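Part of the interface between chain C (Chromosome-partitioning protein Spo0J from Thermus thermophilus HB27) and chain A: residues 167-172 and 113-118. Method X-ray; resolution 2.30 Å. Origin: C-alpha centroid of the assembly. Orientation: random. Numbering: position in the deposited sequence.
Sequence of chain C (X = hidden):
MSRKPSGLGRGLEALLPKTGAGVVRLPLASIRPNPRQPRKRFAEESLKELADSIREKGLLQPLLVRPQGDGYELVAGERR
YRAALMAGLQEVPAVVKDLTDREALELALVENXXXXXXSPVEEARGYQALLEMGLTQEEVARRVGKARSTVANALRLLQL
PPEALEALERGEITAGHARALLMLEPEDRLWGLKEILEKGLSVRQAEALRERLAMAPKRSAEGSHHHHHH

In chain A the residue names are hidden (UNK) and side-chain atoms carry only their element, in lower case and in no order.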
# COMPACT_ATOMS: atom_id res chain seq x y z
N ALA C 167 6.43 2.86 -12.40
CA ALA C 167 7.79 3.11 -11.94
C ALA C 167 7.75 3.94 -10.66
O ALA C 167 8.61 3.81 -9.78
CB ALA C 167 8.57 3.83 -13.01
N LEU C 168 6.72 4.78 -10.56
CA LEU C 168 6.55 5.63 -9.39
C LEU C 168 6.14 4.76 -8.21
O LEU C 168 6.69 4.87 -7.12
CB LEU C 168 5.47 6.68 -9.65
CG LEU C 168 5.67 8.03 -8.94
CD1 LEU C 168 4.40 8.84 -9.07
CD2 LEU C 168 6.01 7.83 -7.48
N GLU C 169 5.16 3.89 -8.44
CA GLU C 169 4.71 2.99 -7.40
C GLU C 169 5.82 2.03 -6.95
O GLU C 169 5.89 1.67 -5.77
CB GLU C 169 3.50 2.19 -7.90
CG GLU C 169 2.43 3.07 -8.50
CD GLU C 169 1.06 2.77 -7.96
OE1 GLU C 169 0.84 2.99 -6.75
OE2 GLU C 169 0.20 2.31 -8.74
N ARG C 170 6.68 1.61 -7.87
CA ARG C 170 7.78 0.72 -7.52
C ARG C 170 8.87 1.47 -6.78
O ARG C 170 9.79 0.85 -6.23
CB ARG C 170 8.40 0.07 -8.76
CG ARG C 170 7.55 -1.03 -9.40
CD ARG C 170 8.40 -1.91 -10.30
NE ARG C 170 9.06 -1.13 -11.35
CZ ARG C 170 8.48 -0.81 -12.50
NH1 ARG C 170 9.14 -0.10 -13.40
NH2 ARG C 170 7.25 -1.22 -12.76
N GLY C 171 8.78 2.80 -6.76
CA GLY C 171 9.80 3.58 -6.10
C GLY C 171 11.06 3.71 -6.93
O GLY C 171 12.10 4.11 -6.41
N GLU C 172 10.99 3.38 -8.22
CA GLU C 172 12.13 3.51 -9.12
C GLU C 172 12.37 4.98 -9.48
O GLU C 172 13.48 5.34 -9.84
CB GLU C 172 11.92 2.67 -10.38
CG GLU C 172 11.98 1.18 -10.14
CD GLU C 172 11.64 0.35 -11.37
OE1 GLU C 172 11.63 -0.89 -11.26
OE2 GLU C 172 11.37 0.95 -12.43
N UNK A 113 10.23 -3.37 -0.19
CA UNK A 113 10.62 -2.27 0.69
C UNK A 113 10.97 -0.98 -0.05
O UNK A 113 11.08 0.07 0.57
c UNK A 113 11.82 -2.70 1.55
c UNK A 113 11.49 -3.69 2.66
c UNK A 113 12.76 -4.35 3.17
c UNK A 113 10.75 -2.95 3.78
N UNK A 114 11.16 -1.06 -1.37
CA UNK A 114 11.49 0.13 -2.15
C UNK A 114 10.22 0.86 -2.61
O UNK A 114 10.27 2.03 -2.95
n UNK A 114 15.67 -0.94 -3.29
c UNK A 114 14.57 -1.11 -2.56
c UNK A 114 13.28 -1.39 -3.33
o UNK A 114 14.58 -1.06 -1.32
c UNK A 114 12.31 -0.21 -3.41
N UNK A 115 9.08 0.15 -2.62
CA UNK A 115 7.80 0.71 -3.08
C UNK A 115 7.29 1.96 -2.33
O UNK A 115 7.61 2.17 -1.16
n UNK A 115 5.00 -2.23 -6.48
n UNK A 115 4.55 -1.98 -4.23
n UNK A 115 3.02 -1.27 -5.80
c UNK A 115 4.19 -1.82 -5.50
c UNK A 115 6.71 -0.37 -3.01
c UNK A 115 5.80 -2.57 -3.78
c UNK A 115 6.97 -1.58 -3.89
N UNK A 116 6.49 2.77 -3.03
CA UNK A 116 5.89 4.00 -2.48
C UNK A 116 4.59 3.60 -1.78
O UNK A 116 3.80 4.44 -1.35
c UNK A 116 6.71 5.75 -4.16
o UNK A 116 6.91 8.08 -3.70
c UNK A 116 5.55 4.96 -3.62
o UNK A 116 7.49 6.67 -2.11
c UNK A 116 7.07 6.92 -3.26
N UNK A 117 4.42 2.29 -1.67
CA UNK A 117 3.26 1.62 -1.12
C UNK A 117 3.25 1.21 0.35
O UNK A 117 2.23 0.71 0.85
o UNK A 117 1.10 1.38 -2.57
c UNK A 117 3.06 0.33 -1.91
c UNK A 117 1.81 0.35 -2.68
o UNK A 117 1.55 -0.64 -3.39
N UNK A 118 4.36 1.37 1.04
CA UNK A 118 4.42 0.90 2.41
C UNK A 118 4.11 1.80 3.57
O UNK A 118 4.44 2.99 3.58
c UNK A 118 5.89 -1.21 2.36
c UNK A 118 7.28 -1.68 2.78
c UNK A 118 5.64 -1.47 0.87
c UNK A 118 5.78 0.27 2.67
O HOH W 1 12.30 4.58 -3.38

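Position 113 of chain A carries four side-chain atoms, all carbon. The chain forks at the second carbon and ends in two methyls. The side chain is out of reach of the chain C stretch. Four carbons forked at the second identify Leu A113.

Position 114 has three side-chain carbons, and the third carries one oxygen and one nitrogen. The arm starts sideways to chain C, but its end leads away. The closest contacts come from the backbone carbonyl; CB of position 114 lies 3.9 Å from Arg C170 O. The backbone O of position 114 receives a CA-H...O contact from Gly C171 CA at 3.5 Å, nearly straight at the hydrogen. Water 1 donates to this O at 3.3 Å and to Gly C171 O at 3.1 Å, so it ties the two carbonyls together. An amide at the end of a two-methylene arm makes the residue Gln A114.

Position 115 shows three carbons, a nitrogen, then a carbon bearing two more nitrogens. That planar group is a guanidinium. Glu C169 O lies over one face of it, and Arg C170 CG approaches it obliquely. The CA of position 115 also makes a CA-H...O contact with Glu C169 O at 3.4 Å. The residue is Arg A115; its NH2 is 4.1 Å from Arg C170 CG.

Position 116 has three carbons, the third carrying two oxygens. Its CB points toward chain C, and its second side-chain carbon sits close to Leu C168 O. The backbone gives the hydrogen bond of this contact, from N of position 116 to Glu C169 O, at 3.0 Å and an angle of 169°. A carboxylate on two methylenes is glutamate: Glu A116. Glu A116 CG is 3.1 Å from Leu C168 O.

Position 117 has two carbons, the second carrying two oxygens. One oxygen faces the carboxylate of Glu C169 across the interface, a pair of like charges. The shorter acid is Asp A117. Asp A117 OD2 lies 4.5 Å from Glu C169 OE1, which is hydrogen-bonded elsewhere in the structure. Asp A117 forms a salt bridge with Arg A115, two residues earlier in its own chain: Arg A115 NH1 is 2.9 Å from Asp A117 OD1. A weak second bond runs from Arg A115 NE to Asp A117 OD1 at 3.4 Å.

Position 118 again has four carbons forked at the second. It makes no contact with the chain C stretch. This is Leu A118.

The hydrogen bond across the contact is backbone to backbone; side-chain atoms of Arg A115 and Glu A116 pack around chain C carbonyl oxygens. The chain C helix ends in a Schellman motif, with Glu C172 N bonded to Ala C167 O at 2.9 Å and Gly C171 N to Leu C168 O at 3.0 Å. Glu C169 O remains free to accept from Glu A116 N. Gly C171 has positive phi, which favours glycine, and its missing side chain matters too: an ideal CB would lie 2.0 Å from Gln A114 O, a clash. Arg C170 points its CB away and bridges Glu C172, with Arg C170 NE 2.6 Å from Glu C172 OE1. Each arginine thus pairs with an acid two residues later in its own chain. The two stretches together bury 320 Å².

Chain A, residues 113-118: LQREDL
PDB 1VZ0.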